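Local coordinates for protein phosphoacetylglucosamine mutase (Aspergillus lentulus, PDB 5O9X) that interconverts the 6-phosphate and 1-phosphate of N-acetylglucosamine as a phosphoacetylglucosamine mutase, and here carries glucose 1,6-bisphosphate in its ligand pocket, at residues 187-190 against 191-195; 388-391 against 392-395; 485-488 against 489-493. The protein carries 1 engineered substitution. All blocks are in the same frame, centred on the assembly; numbering follows the deposited sequence.

Interaction 1: residues 187-190 against 191-195; sequences TEQG and YYEKL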
loop_
_atom_site.group_PDB
_atom_site.type_symbol
_atom_site.label_atom_id
_atom_site.label_comp_id
_atom_site.label_asym_id
_atom_site.label_seq_id
_atom_site.Cartn_x
_atom_site.Cartn_y
_atom_site.Cartn_z
ATOM N N THR A 187 13.499 12.782 8.902
ATOM C CA THR A 187 12.765 12.926 10.131
ATOM C C THR A 187 11.313 13.150 9.773
ATOM O O THR A 187 10.932 13.516 8.619
ATOM C CB THR A 187 13.202 14.173 10.924
ATOM O OG1 THR A 187 12.878 15.293 10.093
ATOM C CG2 THR A 187 14.767 14.171 11.228
ATOM N N GLU A 188 10.494 12.974 10.783
ATOM C CA GLU A 188 9.074 13.205 10.637
ATOM C C GLU A 188 8.790 14.645 10.245
ATOM O O GLU A 188 7.940 14.886 9.383
ATOM C CB GLU A 188 8.427 12.832 11.979
ATOM C CG GLU A 188 7.019 12.437 11.831
ATOM C CD GLU A 188 6.400 11.973 13.133
ATOM O OE1 GLU A 188 7.030 11.122 13.817
ATOM O OE2 GLU A 188 5.326 12.531 13.444
ATOM N N GLN A 189 9.486 15.625 10.885
ATOM C CA GLN A 189 9.357 17.048 10.404
ATOM C C GLN A 189 9.720 17.189 8.920
ATOM O O GLN A 189 9.082 17.948 8.211
ATOM C CB GLN A 189 10.319 17.943 11.201
ATOM C CG GLN A 189 10.184 19.438 10.902
ATOM C CD GLN A 189 11.008 20.316 11.883
ATOM O OE1 GLN A 189 11.177 19.982 13.030
ATOM N NE2 GLN A 189 11.494 21.437 11.409
ATOM N N GLY A 190 10.805 16.514 8.453
ATOM C CA GLY A 190 11.233 16.645 7.084
ATOM C C GLY A 190 10.148 16.112 6.122
ATOM O O GLY A 190 9.858 16.700 5.062
ATOM N N TYR A 191 9.537 15.013 6.519
ATOM C CA TYR A 191 8.366 14.445 5.738
ATOM C C TYR A 191 7.231 15.478 5.575
ATOM O O TYR A 191 6.788 15.733 4.445
ATOM C CB TYR A 191 7.874 13.183 6.449
ATOM C CG TYR A 191 6.580 12.599 5.920
ATOM C CD1 TYR A 191 6.622 11.686 4.882
ATOM C CD2 TYR A 191 5.312 12.990 6.456
ATOM C CE1 TYR A 191 5.445 11.127 4.383
ATOM C CE2 TYR A 191 4.113 12.483 5.911
ATOM C CZ TYR A 191 4.193 11.564 4.900
ATOM O OH TYR A 191 3.063 11.017 4.354
ATOM N N TYR A 192 6.828 16.150 6.673
ATOM C CA TYR A 192 5.722 17.140 6.581
ATOM C C TYR A 192 6.118 18.336 5.711
ATOM O O TYR A 192 5.289 18.827 4.894
ATOM C CB TYR A 192 5.292 17.686 7.946
ATOM C CG TYR A 192 4.808 16.589 8.892
ATOM C CD1 TYR A 192 3.888 15.613 8.443
ATOM C CD2 TYR A 192 5.305 16.502 10.201
ATOM C CE1 TYR A 192 3.470 14.529 9.321
ATOM C CE2 TYR A 192 4.919 15.463 11.076
ATOM C CZ TYR A 192 4.018 14.498 10.632
ATOM O OH TYR A 192 3.644 13.498 11.482
ATOM N N GLU A 193 7.376 18.774 5.876
ATOM C CA GLU A 193 7.914 19.930 5.124
ATOM C C GLU A 193 7.902 19.648 3.613
ATOM O O GLU A 193 7.526 20.516 2.778
ATOM C CB GLU A 193 9.350 20.201 5.617
ATOM C CG GLU A 193 9.293 20.858 6.970
ATOM C CD GLU A 193 10.671 21.127 7.579
ATOM O OE1 GLU A 193 11.664 20.519 7.116
ATOM O OE2 GLU A 193 10.734 21.972 8.512
ATOM N N LYS A 194 8.327 18.444 3.248
ATOM C CA LYS A 194 8.367 18.070 1.816
ATOM C C LYS A 194 6.979 18.001 1.210
ATOM O O LYS A 194 6.741 18.559 0.109
ATOM C CB LYS A 194 9.063 16.727 1.624
ATOM C CG LYS A 194 9.385 16.396 0.147
ATOM C CD LYS A 194 9.837 14.925 0.105
ATOM C CE LYS A 194 10.108 14.423 -1.321
ATOM N NZ LYS A 194 11.268 15.135 -1.877
ATOM N N LEU A 195 6.067 17.291 1.888
ATOM C CA LEU A 195 4.671 17.235 1.410
ATOM C C LEU A 195 4.078 18.631 1.320
ATOM O O LEU A 195 3.491 19.033 0.247
ATOM C CB LEU A 195 3.814 16.313 2.290
ATOM C CG LEU A 195 3.741 14.846 1.876
ATOM C CD1 LEU A 195 5.067 14.207 2.175
ATOM C CD2 LEU A 195 2.657 14.215 2.786
#
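E188 runs alongside the ring of Y192, one turn further on, both side chains pointing the same way. E188 CG lies 3.8 Å from Y192 CE2, and at the far end Y192 OH donates to E188 OE2 at 2.8 Å. The carboxylate stands 79° from the ring plane and is met on its anti side. Y192 CG sits anti to its own carbonyl carbon (chi1 -59°), which turns the ring back over the preceding turn; E188 O then lies 3.2 Å above one ring face, offset toward the rim. On another flank of the helix Q189 NE2 donates to E193 OE2 at 3.0 Å. This bond is nearly straight, 170° at the hydrogen, and lies in the amide plane, yet reaches the carboxylate from above its plane. The first turn is closed by T187, the N-cap, whose OG1 accepts from G190 N at 2.9 Å. E188 OE2 also forms a salt bridge with K224, and Y192 OH bonds to Q166, so each polar end of the pair has a further partner. Helix 188-202 thus lies against helix 221-231, which Y192 touches at K224, E227 and L228, and against helix 164-176, where Y191 meets Y169 edge-to-face.

Interaction 2: residues 388-391 against 392-395; sequences TFSE and NALK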
loop_
_atom_site.group_PDB
_atom_site.type_symbol
_atom_site.label_atom_id
_atom_site.label_comp_id
_atom_site.label_asym_id
_atom_site.label_seq_id
_atom_site.Cartn_x
_atom_site.Cartn_y
_atom_site.Cartn_z
ATOM N N THR A 388 4.576 6.375 -10.620
ATOM C CA THR A 388 6.037 6.340 -10.740
ATOM C C THR A 388 6.438 7.063 -12.065
ATOM O O THR A 388 5.750 6.978 -13.064
ATOM C CB THR A 388 6.527 4.890 -10.600
ATOM O OG1 THR A 388 7.929 4.904 -10.679
ATOM C CG2 THR A 388 6.036 4.070 -11.712
ATOM N N PHE A 389 7.508 7.842 -12.012
ATOM C CA PHE A 389 8.027 8.571 -13.203
ATOM C C PHE A 389 9.397 8.002 -13.477
ATOM O O PHE A 389 10.235 7.966 -12.576
ATOM C CB PHE A 389 8.144 10.051 -12.893
ATOM C CG PHE A 389 6.812 10.717 -12.681
ATOM C CD1 PHE A 389 6.122 11.287 -13.773
ATOM C CD2 PHE A 389 6.238 10.744 -11.402
ATOM C CE1 PHE A 389 4.886 11.907 -13.589
ATOM C CE2 PHE A 389 4.980 11.329 -11.207
ATOM C CZ PHE A 389 4.325 11.922 -12.302
ATOM N N SER A 390 9.577 7.509 -14.674
ATOM C CA SER A 390 10.908 6.961 -15.090
ATOM C C SER A 390 12.025 8.018 -15.108
ATOM O O SER A 390 11.753 9.241 -15.095
ATOM C CB SER A 390 10.839 6.371 -16.474
ATOM O OG SER A 390 10.748 7.368 -17.509
ATOM N N GLU A 391 13.282 7.561 -15.140
ATOM C CA GLU A 391 14.397 8.496 -15.325
ATOM C C GLU A 391 14.246 9.493 -16.527
ATOM O O GLU A 391 14.370 10.714 -16.347
ATOM C CB GLU A 391 15.733 7.744 -15.297
ATOM C CG GLU A 391 16.162 7.290 -13.899
ATOM C CD GLU A 391 15.920 8.336 -12.786
ATOM O OE1 GLU A 391 16.480 9.455 -12.875
ATOM O OE2 GLU A 391 15.157 8.052 -11.819
ATOM N N ASN A 392 13.907 8.957 -17.691
ATOM C CA ASN A 392 13.664 9.716 -18.888
ATOM C C ASN A 392 12.500 10.677 -18.748
ATOM O O ASN A 392 12.556 11.790 -19.256
ATOM C CB ASN A 392 13.492 8.780 -20.073
ATOM C CG ASN A 392 14.839 8.183 -20.529
ATOM O OD1 ASN A 392 15.922 8.618 -20.087
ATOM N ND2 ASN A 392 14.782 7.194 -21.411
ATOM N N ALA A 393 11.447 10.265 -18.038
ATOM C CA ALA A 393 10.277 11.150 -17.843
ATOM C C ALA A 393 10.667 12.329 -16.962
ATOM O O ALA A 393 10.309 13.548 -17.244
ATOM C CB ALA A 393 9.085 10.322 -17.258
ATOM N N LEU A 394 11.429 12.035 -15.915
ATOM C CA LEU A 394 11.798 13.108 -14.987
ATOM C C LEU A 394 12.687 14.139 -15.668
ATOM O O LEU A 394 12.559 15.345 -15.386
ATOM C CB LEU A 394 12.470 12.587 -13.733
ATOM C CG LEU A 394 11.585 11.801 -12.781
ATOM C CD1 LEU A 394 12.454 11.163 -11.679
ATOM C CD2 LEU A 394 10.494 12.728 -12.187
ATOM N N LYS A 395 13.582 13.640 -16.534
ATOM C CA LYS A 395 14.517 14.491 -17.307
ATOM C C LYS A 395 13.717 15.386 -18.263
ATOM O O LYS A 395 13.918 16.569 -18.247
ATOM C CB LYS A 395 15.586 13.652 -18.068
ATOM C CG LYS A 395 16.942 13.560 -17.371
ATOM C CD LYS A 395 18.055 12.932 -18.257
ATOM C CE LYS A 395 18.284 13.667 -19.595
ATOM N NZ LYS A 395 19.524 13.290 -20.350
#
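S390 OG accepts from A393 N at 3.0 Å, with 152° at the hydrogen, and the same oxygen rests 3.4 Å from A393 CB. A chi1 of 73° places OG between the backbone N and the carbonyl carbon of S390, turning the hydroxyl forward to the amide N-H of A393 in the opening turn. Beside it, L394 N donates to S390 O at 2.9 Å, so both the side chain and the carbonyl of one residue hold the opening turn; K395 N to E391 O, 3.0 Å, is the next backbone bond. This is a serine N-cap at a strand-to-helix junction: strand 385-389, an outermost strand of its four-stranded mixed sheet, passes through S390 directly into helix 391-399. An apolar contact flanks the cap, with L394 CD2 reaching F389 CB at 3.6 Å. F389 CB is also 4.5 Å from A393 CB, so the last strand residue is touched by two residues of the first helical turn. Further contacts place the junction in the domain. F389 touches V375 of the adjoining strand 375-379 and, with L394, packs on helix 405-420, where both meet T418. S390 is hydrogen-bonded through its backbone to D374, which the A393 side chain also touches.

Interaction 3: residues 485-488 against 489-493; sequences GLQA and KIDSL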
loop_
_atom_site.group_PDB
_atom_site.type_symbol
_atom_site.label_atom_id
_atom_site.label_comp_id
_atom_site.label_asym_id
_atom_site.label_seq_id
_atom_site.Cartn_x
_atom_site.Cartn_y
_atom_site.Cartn_z
ATOM N N GLY A 485 -11.161 -28.723 -10.872
ATOM C CA GLY A 485 -12.600 -28.666 -11.190
ATOM C C GLY A 485 -13.266 -27.358 -10.735
ATOM O O GLY A 485 -14.310 -27.065 -11.180
ATOM N N LEU A 486 -12.663 -26.587 -9.817
ATOM C CA LEU A 486 -13.348 -25.406 -9.253
ATOM C C LEU A 486 -13.378 -24.264 -10.266
ATOM O O LEU A 486 -14.402 -23.599 -10.381
ATOM C CB LEU A 486 -12.666 -24.902 -7.938
ATOM C CG LEU A 486 -13.326 -23.642 -7.287
ATOM C CD1 LEU A 486 -14.807 -23.880 -7.036
ATOM C CD2 LEU A 486 -12.616 -23.311 -5.995
ATOM N N GLN A 487 -12.250 -23.983 -10.934
ATOM C CA GLN A 487 -12.296 -22.946 -12.030
ATOM C C GLN A 487 -13.393 -23.198 -13.110
ATOM O O GLN A 487 -14.103 -22.261 -13.570
ATOM C CB GLN A 487 -10.919 -22.744 -12.698
ATOM C CG GLN A 487 -10.937 -21.490 -13.662
ATOM C CD GLN A 487 -11.287 -20.271 -12.874
ATOM O OE1 GLN A 487 -10.770 -20.140 -11.739
ATOM N NE2 GLN A 487 -12.126 -19.326 -13.444
ATOM N N ALA A 488 -13.543 -24.448 -13.499
ATOM C CA ALA A 488 -14.640 -24.874 -14.382
ATOM C C ALA A 488 -15.996 -24.374 -13.865
ATOM O O ALA A 488 -16.808 -23.820 -14.633
ATOM C CB ALA A 488 -14.655 -26.437 -14.553
ATOM N N LYS A 489 -16.241 -24.565 -12.572
ATOM C CA LYS A 489 -17.525 -24.106 -11.958
ATOM C C LYS A 489 -17.634 -22.593 -12.042
ATOM O O LYS A 489 -18.670 -22.082 -12.355
ATOM C CB LYS A 489 -17.582 -24.555 -10.489
ATOM C CG LYS A 489 -17.593 -26.075 -10.359
ATOM C CD LYS A 489 -17.754 -26.431 -8.859
ATOM C CE LYS A 489 -17.732 -27.983 -8.696
ATOM N NZ LYS A 489 -18.163 -28.280 -7.261
ATOM N N ILE A 490 -16.539 -21.888 -11.702
ATOM C CA ILE A 490 -16.541 -20.421 -11.700
ATOM C C ILE A 490 -16.772 -19.916 -13.110
ATOM O O ILE A 490 -17.548 -18.997 -13.267
ATOM C CB ILE A 490 -15.231 -19.827 -11.091
ATOM C CG1 ILE A 490 -15.067 -20.273 -9.603
ATOM C CG2 ILE A 490 -15.218 -18.280 -11.207
ATOM C CD1 ILE A 490 -13.751 -19.840 -8.909
ATOM N N ASP A 491 -16.092 -20.485 -14.121
ATOM C CA ASP A 491 -16.328 -20.068 -15.525
ATOM C C ASP A 491 -17.790 -20.264 -15.921
ATOM O O ASP A 491 -18.398 -19.384 -16.596
ATOM C CB ASP A 491 -15.466 -20.885 -16.538
ATOM C CG ASP A 491 -13.964 -20.541 -16.438
ATOM O OD1 ASP A 491 -13.603 -19.522 -15.813
ATOM O OD2 ASP A 491 -13.131 -21.296 -16.932
ATOM N N SER A 492 -18.329 -21.435 -15.544
ATOM C CA SER A 492 -19.736 -21.727 -15.883
ATOM C C SER A 492 -20.698 -20.690 -15.175
ATOM O O SER A 492 -21.582 -20.094 -15.827
ATOM C CB SER A 492 -20.084 -23.200 -15.545
ATOM O OG SER A 492 -21.476 -23.339 -15.773
ATOM N N LEU A 493 -20.488 -20.416 -13.886
ATOM C CA LEU A 493 -21.345 -19.476 -13.140
ATOM C C LEU A 493 -21.251 -18.062 -13.750
ATOM O O LEU A 493 -22.290 -17.399 -13.978
ATOM C CB LEU A 493 -20.917 -19.414 -11.652
ATOM C CG LEU A 493 -21.348 -20.665 -10.835
ATOM C CD1 LEU A 493 -20.765 -20.560 -9.475
ATOM C CD2 LEU A 493 -22.874 -20.622 -10.671
#
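Q487 NE2 donates to D491 OD1 at 2.8 Å, four residues along the helix, and D491 N returns a backbone bond to Q487 O at 2.7 Å. The two residues are therefore linked twice, by side chain and by main chain. The side-chain hydrogen bond is fairly straight, 164° at the hydrogen, and OD1 lies close to the plane of the amide. Relative to the acceptor, however, NE2 stands well above the carboxylate plane, and the two flat groups are turned 57° apart. With CG anti to the backbone N and a bend at chi2 (60°), the Q487 side chain crosses that of D491 at about a right angle. The other end of the amide is used as well, since Q487 OE1 accepts from L480 N of strand 479-482. I490 N to L486 O at 3.0 Å and S492 N to A488 O continue the helical ladder, whereas K489 N to G485 O is long and weak, at the N-cap glycine. G485 has a positive phi; at its backbone angles a CB would be jammed against the carbonyl O of the preceding residue, which by itself calls for glycine. Packing lies beyond the amide: I490 CD1 approaches L486 CG at 4.2 Å, and both residues touch L480, while L486 also reaches A535 of helix 522-539. The side chain of K489 extends from the exposed flank, with CG 3.5 Å from G485 O. Engagement of both amide ends is consistent with a single flip for Q487, which couples the D491 carboxylate to the neighbouring strand's backbone; that carboxylate probably polarises the amide N-H.

Overall arrangement
The three contacts come one after another along the chain and fall in three different domains: interaction 1 in domain II, interaction 2 in domain III, interaction 3 in the C-terminal domain. Each spans the N-terminal start of a helix, 188-202, 391-399 or 486-495, with interaction 2 also taking in the end of strand 385-389. Interactions 1 and 2 are the closest pair, with centres about 23 Å apart and nearest atoms about 11 Å apart. Interaction 3 is remote, its centre about 50 Å from that of interaction 1 and about 43 Å from that of interaction 2, and it lies across the chain's centre from interaction 1. No two touch, and each is made within one short run of chain of this multidomain phosphohexomutase fold.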